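Local coordinates for vestitone reductase (Medicago sativa, PDB 2P4H), which catalyses the stereospecific, NADPH-dependent reduction of (3R)-vestitone, the penultimate step in making the plant defence compound medicarpin, at residues G103-G106 with I107-C111; I253-I256 with E257-S260; K292-D296 with A297-F301; Y303-E306 with D307-D311. All blocks are in the same frame, centred on the assembly; numbering follows the deposited sequence.

The four contacts illustrate how a helix is started, bent and ended. Contact 1 is the buried one, in the C-terminal half of helix 95-111 beside the seven-stranded parallel Rossmann sheet, with apolar side chains over a backbone kink bridged by a water. Contacts 2 and 4 open helices 256-266 and 305-319, contact 2 with a proline before the helix and contact 4 with a capping box. These two touch, Met-259 against Phe-309 and Val-254 against Ile-305, so their apolar sides share one core while Glu-257 pairs with Arg-285 and Asp-307 caps its own helix. Contact 3 closes helix 292-296 by a Schellman motif, its loop leading on to contact 4. All but contact 1 are only partly buried.

Contact 1: residues G103-G106 with I107-C111; sequences GALG and ILKAC
Leu-105 packs against two neighbours one turn on. Its CD2 meets CD2 of Leu-108 at 3.8 Å, the two chains crossing obliquely, while CB, at 3.9 Å, and the CD1 methyl both lie against CE of Lys-109. The lysine reaches that place because its CG stands anti to the carbonyl carbon (chi1 -72°) and every later bond is extended, which lays the aliphatic chain back over the preceding turn. Phe-174 of helix 158-177 packs on all three side chains. Ile-107 is turned to a different side, where it meets Ile-78 and His-80 of strand 77-80 and Phe-120 of strand 119-125, so the helix is wedged between the sheet and its neighbour helix.

The backbone beneath is not uniform. Lys-109 N donates to Leu-105 O at 2.7 Å, almost in line with the carbonyl bond (172° at the oxygen), and Ala-110 N donates to Gly-106 O at 3.2 Å. Just before this the helix is kinked: the N atoms of Ile-107 and Leu-108 lack the regular bond to the preceding turn, and a water steps in, accepting from Ile-107 N at 2.9 Å and donating to Gly-103 O at 2.8 Å. In this water-bridged kink of a helix flanking the Rossmann sheet, the water gives both backbone groups a partner where their direct bond has opened, which probably offsets part of the polar cost of bending a buried helix.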
ATOM      1  N   GLY A 103      -6.015   9.018  13.348  1.00 19.40           N
ATOM      2  CA  GLY A 103      -5.623   7.655  13.029  1.00 19.79           C
ATOM      3  C   GLY A 103      -4.257   7.575  12.374  1.00 17.85           C
ATOM      4  O   GLY A 103      -3.506   6.619  12.576  1.00 18.00           O
ATOM      5  N   ALA A 104      -3.936   8.583  11.576  1.00 17.25           N
ATOM      6  CA  ALA A 104      -2.647   8.621  10.905  1.00 16.70           C
ATOM      7  C   ALA A 104      -1.549   8.976  11.902  1.00 15.45           C
ATOM      8  O   ALA A 104      -0.448   8.427  11.841  1.00 14.77           O
ATOM      9  CB  ALA A 104      -2.673   9.651   9.784  1.00 17.77           C
ATOM     10  N   LEU A 105      -1.866   9.875  12.832  1.00 15.05           N
ATOM     11  CA  LEU A 105      -0.892  10.346  13.811  1.00 14.51           C
ATOM     12  C   LEU A 105      -0.756   9.602  15.133  1.00 13.94           C
ATOM     13  O   LEU A 105       0.257   9.758  15.808  1.00 15.25           O
ATOM     14  CB  LEU A 105      -1.149  11.822  14.129  1.00 15.56           C
ATOM     15  CG  LEU A 105      -1.073  12.817  12.971  1.00 15.40           C
ATOM     16  CD1 LEU A 105      -1.335  14.218  13.501  1.00 18.14           C
ATOM     17  CD2 LEU A 105       0.290  12.747  12.307  1.00 17.47           C
ATOM     18  N   GLY A 106      -1.757   8.809  15.503  1.00 14.93           N
ATOM     19  CA  GLY A 106      -1.710   8.096  16.771  1.00 16.28           C
ATOM     20  C   GLY A 106      -0.391   7.429  17.119  1.00 15.21           C
ATOM     21  O   GLY A 106       0.274   7.783  18.102  1.00 15.23           O
ATOM     22  N   ILE A 107       0.003   6.455  16.312  1.00 14.13           N
ATOM     23  CA  ILE A 107       1.239   5.743  16.575  1.00 14.24           C
ATOM     24  C   ILE A 107       2.476   6.612  16.314  1.00 14.19           C
ATOM     25  O   ILE A 107       3.538   6.379  16.891  1.00 14.32           O
ATOM     26  CB  ILE A 107       1.286   4.421  15.766  1.00 13.31           C
ATOM     27  CG1 ILE A 107       2.509   3.601  16.180  1.00 13.16           C
ATOM     28  CG2 ILE A 107       1.250   4.712  14.267  1.00 14.12           C
ATOM     29  CD1 ILE A 107       2.508   2.189  15.634  1.00 16.30           C
ATOM     30  N   LEU A 108       2.344   7.626  15.461  1.00 13.71           N
ATOM     31  CA  LEU A 108       3.471   8.517  15.200  1.00 14.09           C
ATOM     32  C   LEU A 108       3.734   9.371  16.451  1.00 13.85           C
ATOM     33  O   LEU A 108       4.884   9.617  16.820  1.00 14.03           O
ATOM     34  CB  LEU A 108       3.177   9.415  13.991  1.00 13.93           C
ATOM     35  CG  LEU A 108       4.267  10.407  13.570  1.00 13.38           C
ATOM     36  CD1 LEU A 108       5.563   9.677  13.236  1.00 15.74           C
ATOM     37  CD2 LEU A 108       3.778  11.197  12.364  1.00 14.15           C
ATOM     38  N   LYS A 109       2.667   9.819  17.106  1.00 15.12           N
ATOM     39  CA  LYS A 109       2.815  10.611  18.325  1.00 16.46           C
ATOM     40  C   LYS A 109       3.487   9.758  19.399  1.00 16.20           C
ATOM     41  O   LYS A 109       4.311  10.246  20.173  1.00 17.19           O
ATOM     42  CB  LYS A 109       1.448  11.090  18.820  1.00 16.43           C
ATOM     43  CG  LYS A 109       0.828  12.187  17.969  1.00 17.72           C
ATOM     44  CD  LYS A 109      -0.593  12.487  18.418  1.00 20.07           C
ATOM     45  CE  LYS A 109      -1.215  13.600  17.594  1.00 22.12           C
ATOM     46  NZ  LYS A 109      -2.632  13.845  17.987  1.00 24.94           N
ATOM     47  N   ALA A 110       3.139   8.476  19.434  1.00 15.63           N
ATOM     48  CA  ALA A 110       3.720   7.559  20.413  1.00 15.56           C
ATOM     49  C   ALA A 110       5.223   7.408  20.190  1.00 17.09           C
ATOM     50  O   ALA A 110       5.976   7.135  21.127  1.00 17.74           O
ATOM     51  CB  ALA A 110       3.042   6.196  20.316  1.00 14.70           C
ATOM     52  N   CYS A 111       5.646   7.596  18.942  1.00 17.08           N
ATOM     53  CA  CYS A 111       7.045   7.463  18.544  1.00 20.18           C
ATOM     54  C   CYS A 111       7.931   8.628  18.980  1.00 18.47           C
ATOM     55  O   CYS A 111       9.156   8.515  18.969  1.00 18.51           O
ATOM     56  CB  CYS A 111       7.125   7.297  17.018  1.00 23.10           C
ATOM     57  SG  CYS A 111       8.729   6.768  16.363  1.00 28.39           S
TER
HETATM   58  O   HOH W   1      -2.313   5.552  14.880  1.00 16.24           O

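Contact 2: residues I253-I256 with E257-S260; sequences IVPI and EEMS
Pro-255 and Glu-258 meet at a strand-to-helix junction, where strand 252-255 runs straight into helix 256-266 and the proline holds the N-cap position. Glu-258, extended beyond CG (chi2 -176°), passes across the proline ring and brings OE2 to 3.5 Å from Pro-255 CD. Glu-257 behaves differently. Its chain bends at chi2 (84°) and swings the carboxylate back, with OE2 3.5 Å from Pro-255 CB and OE1 in a salt bridge with Arg-285. A glycine in place of Pro-255 lacks the ring carbons that Glu-257 and Glu-258 lie against, and would probably leave the Glu-258 chain freer to turn and the strand end less rigid before the helix.

The inner side is apolar. CG1 of Ile-256 lies 4.1 Å from Met-259 SD, and Val-254 CG1 meets Met-259 CB at 4.1 Å, the valine and methionine side chains crossing at about a right angle. Leu-209 of helix 208-211 packs on Ile-256 and Met-259. Ser-260 turns its OG to Leu-273 O, while its backbone N donates to Ile-256 O at 2.9 Å. The first full helical bond is the one from Met-259 N to Pro-255 O, 3.0 Å long, with the donor in the plane of the proline carbonyl.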
ATOM      1  N   ILE A 253       3.104   1.106 -15.295  1.00 10.95           N
ATOM      2  CA  ILE A 253       1.975   1.890 -15.782  1.00 11.03           C
ATOM      3  C   ILE A 253       1.472   0.993 -16.913  1.00 12.40           C
ATOM      4  O   ILE A 253       2.170   0.745 -17.902  1.00 13.22           O
ATOM      5  CB  ILE A 253       2.381   3.324 -16.228  1.00 11.12           C
ATOM      6  CG1 ILE A 253       1.122   4.099 -16.618  1.00 10.74           C
ATOM      7  CG2 ILE A 253       3.416   3.289 -17.336  1.00 12.72           C
ATOM      8  CD1 ILE A 253       0.116   4.254 -15.476  1.00 11.70           C
ATOM      9  N   VAL A 254       0.257   0.484 -16.729  1.00 12.47           N
ATOM     10  CA  VAL A 254      -0.312  -0.503 -17.635  1.00 12.31           C
ATOM     11  C   VAL A 254      -1.654  -0.220 -18.292  1.00 11.58           C
ATOM     12  O   VAL A 254      -2.701  -0.293 -17.643  1.00 11.64           O
ATOM     13  CB  VAL A 254      -0.443  -1.850 -16.876  1.00 12.58           C
ATOM     14  CG1 VAL A 254      -0.780  -2.973 -17.840  1.00 14.45           C
ATOM     15  CG2 VAL A 254       0.848  -2.142 -16.109  1.00 14.90           C
ATOM     16  N   PRO A 255      -1.643   0.099 -19.594  1.00 11.86           N
ATOM     17  CA  PRO A 255      -2.906   0.363 -20.287  1.00 13.14           C
ATOM     18  C   PRO A 255      -3.674  -0.956 -20.330  1.00 11.72           C
ATOM     19  O   PRO A 255      -3.069  -2.025 -20.433  1.00 11.91           O
ATOM     20  CB  PRO A 255      -2.456   0.802 -21.677  1.00 12.97           C
ATOM     21  CG  PRO A 255      -1.118   1.433 -21.423  1.00 12.87           C
ATOM     22  CD  PRO A 255      -0.490   0.471 -20.436  1.00 13.28           C
ATOM     23  N   ILE A 256      -4.996  -0.893 -20.263  1.00 11.93           N
ATOM     24  CA  ILE A 256      -5.789  -2.114 -20.281  1.00 12.18           C
ATOM     25  C   ILE A 256      -5.578  -2.912 -21.578  1.00 11.66           C
ATOM     26  O   ILE A 256      -5.716  -4.137 -21.590  1.00 12.22           O
ATOM     27  CB  ILE A 256      -7.293  -1.785 -20.049  1.00 11.94           C
ATOM     28  CG1 ILE A 256      -8.059  -3.058 -19.693  1.00 13.55           C
ATOM     29  CG2 ILE A 256      -7.881  -1.093 -21.265  1.00 13.54           C
ATOM     30  CD1 ILE A 256      -9.430  -2.784 -19.095  1.00 14.98           C
ATOM     31  N   GLU A 257      -5.224  -2.222 -22.660  1.00 12.38           N
ATOM     32  CA  GLU A 257      -4.975  -2.885 -23.937  1.00 12.31           C
ATOM     33  C   GLU A 257      -3.714  -3.746 -23.853  1.00 12.93           C
ATOM     34  O   GLU A 257      -3.670  -4.856 -24.391  1.00 12.43           O
ATOM     35  CB  GLU A 257      -4.821  -1.852 -25.059  1.00 14.25           C
ATOM     36  CG  GLU A 257      -6.076  -1.023 -25.343  1.00 16.72           C
ATOM     37  CD  GLU A 257      -6.236   0.185 -24.427  1.00 18.67           C
ATOM     38  OE1 GLU A 257      -7.226   0.928 -24.606  1.00 21.33           O
ATOM     39  OE2 GLU A 257      -5.386   0.408 -23.537  1.00 15.81           O
ATOM     40  N   GLU A 258      -2.683  -3.236 -23.187  1.00 13.50           N
ATOM     41  CA  GLU A 258      -1.447  -3.998 -23.036  1.00 14.94           C
ATOM     42  C   GLU A 258      -1.700  -5.135 -22.055  1.00 14.11           C
ATOM     43  O   GLU A 258      -1.133  -6.222 -22.177  1.00 14.73           O
ATOM     44  CB  GLU A 258      -0.317  -3.082 -22.554  1.00 15.20           C
ATOM     45  CG  GLU A 258       0.030  -2.010 -23.580  1.00 19.88           C
ATOM     46  CD  GLU A 258       1.207  -1.144 -23.177  1.00 22.03           C
ATOM     47  OE1 GLU A 258       1.464  -0.143 -23.881  1.00 26.68           O
ATOM     48  OE2 GLU A 258       1.876  -1.460 -22.173  1.00 23.74           O
ATOM     49  N   MET A 259      -2.568  -4.877 -21.084  1.00 13.33           N
ATOM     50  CA  MET A 259      -2.951  -5.876 -20.098  1.00 14.04           C
ATOM     51  C   MET A 259      -3.588  -7.056 -20.853  1.00 12.87           C
ATOM     52  O   MET A 259      -3.270  -8.221 -20.606  1.00 13.21           O
ATOM     53  CB  MET A 259      -3.952  -5.240 -19.133  1.00 17.61           C
ATOM     54  CG  MET A 259      -4.480  -6.126 -18.035  1.00 18.42           C
ATOM     55  SD  MET A 259      -5.700  -5.200 -17.063  1.00 20.74           S
ATOM     56  CE  MET A 259      -4.737  -4.697 -15.647  1.00 19.56           C
ATOM     57  N   SER A 260      -4.483  -6.741 -21.785  1.00 12.10           N
ATOM     58  CA  SER A 260      -5.150  -7.763 -22.583  1.00 12.66           C
ATOM     59  C   SER A 260      -4.152  -8.602 -23.383  1.00 12.04           C
ATOM     60  O   SER A 260      -4.259  -9.828 -23.434  1.00 12.96           O
ATOM     61  CB  SER A 260      -6.143  -7.114 -23.544  1.00 12.73           C
ATOM     62  OG  SER A 260      -6.638  -8.069 -24.469  1.00 13.57           O
TER
HETATM   63  O   HOH W   2       2.811   1.543 -21.168  1.00 33.55           O

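Contact 3: residues K292-D296 with A297-F301; sequences KKLVD and AGFDF
Leu-294 and Phe-299 form the apolar centre, the leucine lying aslant the phenylalanine with CD2 3.8 Å from Phe-299 CD2. The same methyl reaches Phe-301 CZ at 4.0 Å, and so one branch of the leucine touches both rings. The rings also meet each other: Phe-299 CE2 stands 3.6 Å above the plane of the Phe-301 ring, over its centre, while Phe-301 CE1 lies at the edge of the Phe-299 ring. Val-295 CG2 comes to the Phe-301 edge from the helix side. An alanine at Leu-294 lacks the branched end, and would probably open a gap between the helix and the two rings. Arg-232 and Ala-233 of helix 227-239 pack on Phe-299.

Around this centre the backbone turns away from helix 292-296 in a Schellman motif. Gly-298 N donates to Val-295 O at 2.9 Å, the glycine taking a positive phi of 106° that would jam a CB against the preceding carbonyl oxygen. Phe-299 N reaches back to Leu-294 O through a weak bond of 3.4 Å. At the outer, solvent-facing edge Lys-292 NZ makes a salt bridge of 2.8 Å to Asp-296 OD2, meeting its syn lone pair. The backbone bonds and the apolar cluster fasten the loop to the helix end, while the Lys-292 to Asp-296 pair spans one turn within the helix and, being exposed, is probably weakened by solvent.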
ATOM      1  N   LYS A 292      11.344   7.336 -10.201  1.00 11.18           N
ATOM      2  CA  LYS A 292      12.759   7.648 -10.361  1.00 11.19           C
ATOM      3  C   LYS A 292      13.430   8.020  -9.032  1.00 11.37           C
ATOM      4  O   LYS A 292      14.568   7.632  -8.786  1.00 10.83           O
ATOM      5  CB  LYS A 292      12.921   8.792 -11.367  1.00 12.50           C
ATOM      6  CG  LYS A 292      14.351   9.277 -11.548  1.00 14.49           C
ATOM      7  CD  LYS A 292      14.429  10.307 -12.668  1.00 16.35           C
ATOM      8  CE  LYS A 292      15.835  10.873 -12.823  1.00 18.09           C
ATOM      9  NZ  LYS A 292      16.258  11.642 -11.619  1.00 17.23           N
ATOM     10  N   LYS A 293      12.734   8.755  -8.166  1.00 10.24           N
ATOM     11  CA  LYS A 293      13.331   9.151  -6.889  1.00 10.55           C
ATOM     12  C   LYS A 293      13.765   7.946  -6.054  1.00 10.64           C
ATOM     13  O   LYS A 293      14.874   7.919  -5.510  1.00 11.56           O
ATOM     14  CB  LYS A 293      12.350  10.013  -6.090  1.00 10.18           C
ATOM     15  CG  LYS A 293      12.941  10.613  -4.822  1.00 10.55           C
ATOM     16  CD  LYS A 293      11.883  11.382  -4.042  1.00 10.82           C
ATOM     17  CE  LYS A 293      12.445  11.967  -2.751  1.00 11.30           C
ATOM     18  NZ  LYS A 293      11.407  12.729  -1.990  1.00 10.94           N
ATOM     19  N   LEU A 294      12.897   6.947  -5.955  1.00 10.87           N
ATOM     20  CA  LEU A 294      13.217   5.756  -5.179  1.00 10.13           C
ATOM     21  C   LEU A 294      14.362   4.960  -5.810  1.00 11.08           C
ATOM     22  O   LEU A 294      15.222   4.435  -5.102  1.00 11.07           O
ATOM     23  CB  LEU A 294      11.969   4.878  -5.032  1.00 11.67           C
ATOM     24  CG  LEU A 294      12.104   3.579  -4.231  1.00 11.03           C
ATOM     25  CD1 LEU A 294      12.641   3.869  -2.839  1.00 11.57           C
ATOM     26  CD2 LEU A 294      10.746   2.900  -4.144  1.00 12.35           C
ATOM     27  N   VAL A 295      14.373   4.870  -7.136  1.00 11.20           N
ATOM     28  CA  VAL A 295      15.433   4.144  -7.823  1.00 12.62           C
ATOM     29  C   VAL A 295      16.758   4.903  -7.681  1.00 11.92           C
ATOM     30  O   VAL A 295      17.811   4.284  -7.500  1.00 13.45           O
ATOM     31  CB  VAL A 295      15.080   3.932  -9.317  1.00 12.09           C
ATOM     32  CG1 VAL A 295      16.271   3.335 -10.064  1.00 15.17           C
ATOM     33  CG2 VAL A 295      13.877   2.996  -9.431  1.00 13.88           C
ATOM     34  N   ASP A 296      16.703   6.235  -7.748  1.00 12.22           N
ATOM     35  CA  ASP A 296      17.902   7.067  -7.593  1.00 11.75           C
ATOM     36  C   ASP A 296      18.470   6.874  -6.188  1.00 12.15           C
ATOM     37  O   ASP A 296      19.666   7.070  -5.964  1.00 12.77           O
ATOM     38  CB  ASP A 296      17.585   8.563  -7.764  1.00 13.37           C
ATOM     39  CG  ASP A 296      17.466   8.995  -9.213  1.00 15.77           C
ATOM     40  OD1 ASP A 296      17.848   8.227 -10.118  1.00 15.87           O
ATOM     41  OD2 ASP A 296      17.000  10.137  -9.440  1.00 15.95           O
ATOM     42  N   ALA A 297      17.607   6.504  -5.245  1.00 11.67           N
ATOM     43  CA  ALA A 297      18.023   6.296  -3.866  1.00 11.92           C
ATOM     44  C   ALA A 297      18.702   4.950  -3.668  1.00 12.20           C
ATOM     45  O   ALA A 297      19.175   4.651  -2.573  1.00 14.95           O
ATOM     46  CB  ALA A 297      16.826   6.424  -2.925  1.00 11.96           C
ATOM     47  N   GLY A 298      18.736   4.135  -4.719  1.00 12.12           N
ATOM     48  CA  GLY A 298      19.405   2.850  -4.616  1.00 13.02           C
ATOM     49  C   GLY A 298      18.541   1.607  -4.538  1.00 13.07           C
ATOM     50  O   GLY A 298      19.070   0.496  -4.596  1.00 15.05           O
ATOM     51  N   PHE A 299      17.230   1.772  -4.397  1.00 12.05           N
ATOM     52  CA  PHE A 299      16.333   0.623  -4.331  1.00 12.22           C
ATOM     53  C   PHE A 299      16.195  -0.014  -5.708  1.00 12.55           C
ATOM     54  O   PHE A 299      16.129   0.679  -6.718  1.00 13.35           O
ATOM     55  CB  PHE A 299      14.948   1.051  -3.840  1.00 13.02           C
ATOM     56  CG  PHE A 299      13.960  -0.081  -3.770  1.00 11.53           C
ATOM     57  CD1 PHE A 299      14.110  -1.094  -2.826  1.00 12.27           C
ATOM     58  CD2 PHE A 299      12.894  -0.150  -4.665  1.00 11.47           C
ATOM     59  CE1 PHE A 299      13.210  -2.161  -2.775  1.00 11.64           C
ATOM     60  CE2 PHE A 299      11.989  -1.217  -4.619  1.00 11.58           C
ATOM     61  CZ  PHE A 299      12.149  -2.221  -3.673  1.00 11.35           C
ATOM     62  N   ASP A 300      16.150  -1.340  -5.744  1.00 12.92           N
ATOM     63  CA  ASP A 300      16.000  -2.057  -7.004  1.00 13.67           C
ATOM     64  C   ASP A 300      14.767  -2.942  -6.944  1.00 12.85           C
ATOM     65  O   ASP A 300      14.613  -3.735  -6.016  1.00 13.37           O
ATOM     66  CB  ASP A 300      17.227  -2.933  -7.282  1.00 17.63           C
ATOM     67  CG  ASP A 300      18.489  -2.122  -7.491  1.00 20.77           C
ATOM     68  OD1 ASP A 300      18.934  -1.451  -6.537  1.00 29.61           O
ATOM     69  OD2 ASP A 300      19.039  -2.156  -8.612  1.00 29.58           O
ATOM     70  N   PHE A 301      13.885  -2.797  -7.928  1.00 12.36           N
ATOM     71  CA  PHE A 301      12.689  -3.622  -7.979  1.00 12.67           C
ATOM     72  C   PHE A 301      13.071  -5.023  -8.435  1.00 13.06           C
ATOM     73  O   PHE A 301      13.881  -5.194  -9.349  1.00 15.06           O
ATOM     74  CB  PHE A 301      11.644  -3.018  -8.919  1.00 12.10           C
ATOM     75  CG  PHE A 301      10.939  -1.829  -8.337  1.00 11.69           C
ATOM     76  CD1 PHE A 301      11.505  -0.561  -8.406  1.00 11.65           C
ATOM     77  CD2 PHE A 301       9.740  -1.992  -7.653  1.00 12.01           C
ATOM     78  CE1 PHE A 301      10.888   0.530  -7.794  1.00 12.40           C
ATOM     79  CE2 PHE A 301       9.112  -0.910  -7.036  1.00 12.09           C
ATOM     80  CZ  PHE A 301       9.687   0.352  -7.106  1.00 11.86           C
TER
HETATM   81  O   HOH W   3      18.323   1.583  -7.996  1.00 19.66           O

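Contact 4: residues Y303-E306 with D307-D311; sequences YTIE and DMFDD
Thr-304 N donates to Asp-307 OD2 at 2.9 Å in a nearly straight bond (170°), meeting the oxygen from above the carboxylate plane. The return bond runs from Asp-307 N to Thr-304 OG1 at 3.1 Å, and the pair make a capping box at the start of helix 305-319. The threonine can accept there because OG1 sits between its backbone N and carbonyl carbon (chi1 63°), facing into the first turn. Tyr-303 lies against the aspartate with its ring edge, the ring almost perpendicular to the carboxylate and CD1 4.0 Å from Asp-307 OD2. Its hydroxyl bonds to Asp-228.

On the inner side Ile-305 and Phe-309 lie side by side, pointing the same way, with Ile-305 CG2 at the ring edge, in its plane, 3.6 Å from Phe-309 CE2. Phe-309 N closes the regular bond to Ile-305 O at 3.1 Å. Leu-262 of helix 256-266 packs on Ile-305, and Leu-263 on Phe-309. A polar cap thus faces outward and an apolar pair inward. The aspartate supplies a mate for a backbone N-H ahead of the helix, and its negative charge is likely to be favoured beside the positive end of the helix dipole.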
ATOM      1  N   TYR A 303      10.557  -7.648  -9.088  1.00 12.65           N
ATOM      2  CA  TYR A 303       9.549  -8.276  -9.933  1.00 13.09           C
ATOM      3  C   TYR A 303       9.127  -7.543 -11.197  1.00 13.27           C
ATOM      4  O   TYR A 303       9.159  -6.316 -11.269  1.00 13.16           O
ATOM      5  CB  TYR A 303       8.316  -8.561  -9.080  1.00 13.36           C
ATOM      6  CG  TYR A 303       8.634  -9.383  -7.859  1.00 12.77           C
ATOM      7  CD1 TYR A 303       8.726 -10.772  -7.939  1.00 14.08           C
ATOM      8  CD2 TYR A 303       8.882  -8.777  -6.629  1.00 12.95           C
ATOM      9  CE1 TYR A 303       9.054 -11.536  -6.825  1.00 15.15           C
ATOM     10  CE2 TYR A 303       9.215  -9.532  -5.506  1.00 14.16           C
ATOM     11  CZ  TYR A 303       9.297 -10.911  -5.612  1.00 15.02           C
ATOM     12  OH  TYR A 303       9.614 -11.663  -4.508  1.00 17.01           O
ATOM     13  N   THR A 304       8.718  -8.326 -12.189  1.00 13.07           N
ATOM     14  CA  THR A 304       8.253  -7.797 -13.459  1.00 13.71           C
ATOM     15  C   THR A 304       6.728  -7.765 -13.448  1.00 12.70           C
ATOM     16  O   THR A 304       6.087  -8.318 -12.547  1.00 12.19           O
ATOM     17  CB  THR A 304       8.681  -8.699 -14.626  1.00 15.22           C
ATOM     18  OG1 THR A 304       8.058  -9.984 -14.476  1.00 15.91           O
ATOM     19  CG2 THR A 304      10.195  -8.871 -14.649  1.00 16.39           C
ATOM     20  N   ILE A 305       6.153  -7.120 -14.455  1.00 12.51           N
ATOM     21  CA  ILE A 305       4.707  -7.051 -14.580  1.00 12.74           C
ATOM     22  C   ILE A 305       4.162  -8.475 -14.708  1.00 12.66           C
ATOM     23  O   ILE A 305       3.127  -8.807 -14.128  1.00 12.13           O
ATOM     24  CB  ILE A 305       4.295  -6.222 -15.817  1.00 13.61           C
ATOM     25  CG1 ILE A 305       4.600  -4.741 -15.575  1.00 16.30           C
ATOM     26  CG2 ILE A 305       2.816  -6.420 -16.114  1.00 16.06           C
ATOM     27  CD1 ILE A 305       4.347  -3.848 -16.785  1.00 17.64           C
ATOM     28  N   GLU A 306       4.863  -9.323 -15.453  1.00 13.20           N
ATOM     29  CA  GLU A 306       4.424 -10.704 -15.618  1.00 13.44           C
ATOM     30  C   GLU A 306       4.419 -11.443 -14.278  1.00 13.02           C
ATOM     31  O   GLU A 306       3.490 -12.202 -13.989  1.00 13.12           O
ATOM     32  CB  GLU A 306       5.314 -11.426 -16.636  1.00 15.39           C
ATOM     33  CG  GLU A 306       5.205 -10.864 -18.053  1.00 21.71           C
ATOM     34  CD  GLU A 306       6.280  -9.834 -18.389  1.00 25.02           C
ATOM     35  OE1 GLU A 306       6.562  -8.939 -17.561  1.00 26.25           O
ATOM     36  OE2 GLU A 306       6.839  -9.913 -19.503  1.00 29.49           O
ATOM     37  N   ASP A 307       5.444 -11.216 -13.456  1.00 13.24           N
ATOM     38  CA  ASP A 307       5.524 -11.856 -12.140  1.00 13.36           C
ATOM     39  C   ASP A 307       4.335 -11.438 -11.283  1.00 11.45           C
ATOM     40  O   ASP A 307       3.722 -12.255 -10.595  1.00 12.23           O
ATOM     41  CB  ASP A 307       6.789 -11.442 -11.379  1.00 13.71           C
ATOM     42  CG  ASP A 307       8.066 -11.916 -12.034  1.00 16.14           C
ATOM     43  OD1 ASP A 307       8.054 -12.974 -12.699  1.00 18.43           O
ATOM     44  OD2 ASP A 307       9.095 -11.229 -11.852  1.00 16.20           O
ATOM     45  N   MET A 308       4.035 -10.144 -11.315  1.00 11.34           N
ATOM     46  CA  MET A 308       2.937  -9.587 -10.535  1.00 11.20           C
ATOM     47  C   MET A 308       1.598 -10.239 -10.874  1.00 11.19           C
ATOM     48  O   MET A 308       0.869 -10.681  -9.979  1.00 12.09           O
ATOM     49  CB  MET A 308       2.871  -8.079 -10.774  1.00 11.41           C
ATOM     50  CG  MET A 308       1.739  -7.376 -10.050  1.00 10.57           C
ATOM     51  SD  MET A 308       1.653  -5.639 -10.507  1.00 11.79           S
ATOM     52  CE  MET A 308       1.269  -5.773 -12.249  1.00 14.76           C
ATOM     53  N   PHE A 309       1.271 -10.295 -12.159  1.00 11.64           N
ATOM     54  CA  PHE A 309       0.020 -10.908 -12.577  1.00 10.88           C
ATOM     55  C   PHE A 309       0.004 -12.406 -12.302  1.00 12.33           C
ATOM     56  O   PHE A 309      -1.017 -12.940 -11.873  1.00 12.88           O
ATOM     57  CB  PHE A 309      -0.240 -10.651 -14.068  1.00 11.91           C
ATOM     58  CG  PHE A 309      -0.816  -9.290 -14.359  1.00 12.03           C
ATOM     59  CD1 PHE A 309      -2.111  -8.971 -13.956  1.00 13.74           C
ATOM     60  CD2 PHE A 309      -0.061  -8.322 -15.012  1.00 13.17           C
ATOM     61  CE1 PHE A 309      -2.647  -7.702 -14.199  1.00 13.45           C
ATOM     62  CE2 PHE A 309      -0.587  -7.049 -15.259  1.00 14.14           C
ATOM     63  CZ  PHE A 309      -1.883  -6.741 -14.849  1.00 13.15           C
ATOM     64  N   ASP A 310       1.122 -13.091 -12.529  1.00 11.39           N
ATOM     65  CA  ASP A 310       1.133 -14.528 -12.294  1.00 12.43           C
ATOM     66  C   ASP A 310       0.972 -14.879 -10.826  1.00 12.48           C
ATOM     67  O   ASP A 310       0.232 -15.804 -10.488  1.00 12.87           O
ATOM     68  CB  ASP A 310       2.408 -15.180 -12.828  1.00 13.25           C
ATOM     69  CG  ASP A 310       2.284 -16.690 -12.896  1.00 13.66           C
ATOM     70  OD1 ASP A 310       1.411 -17.173 -13.651  1.00 16.51           O
ATOM     71  OD2 ASP A 310       3.040 -17.389 -12.190  1.00 17.42           O
ATOM     72  N   ASP A 311       1.660 -14.153  -9.949  1.00 11.70           N
ATOM     73  CA  ASP A 311       1.547 -14.433  -8.524  1.00 11.80           C
ATOM     74  C   ASP A 311       0.112 -14.230  -8.052  1.00 12.38           C
ATOM     75  O   ASP A 311      -0.413 -15.031  -7.281  1.00 12.64           O
ATOM     76  CB  ASP A 311       2.508 -13.554  -7.712  1.00 13.34           C
ATOM     77  CG  ASP A 311       3.947 -14.034  -7.801  1.00 15.68           C
ATOM     78  OD1 ASP A 311       4.151 -15.227  -8.106  1.00 18.09           O
ATOM     79  OD2 ASP A 311       4.876 -13.234  -7.551  1.00 15.63           O
TER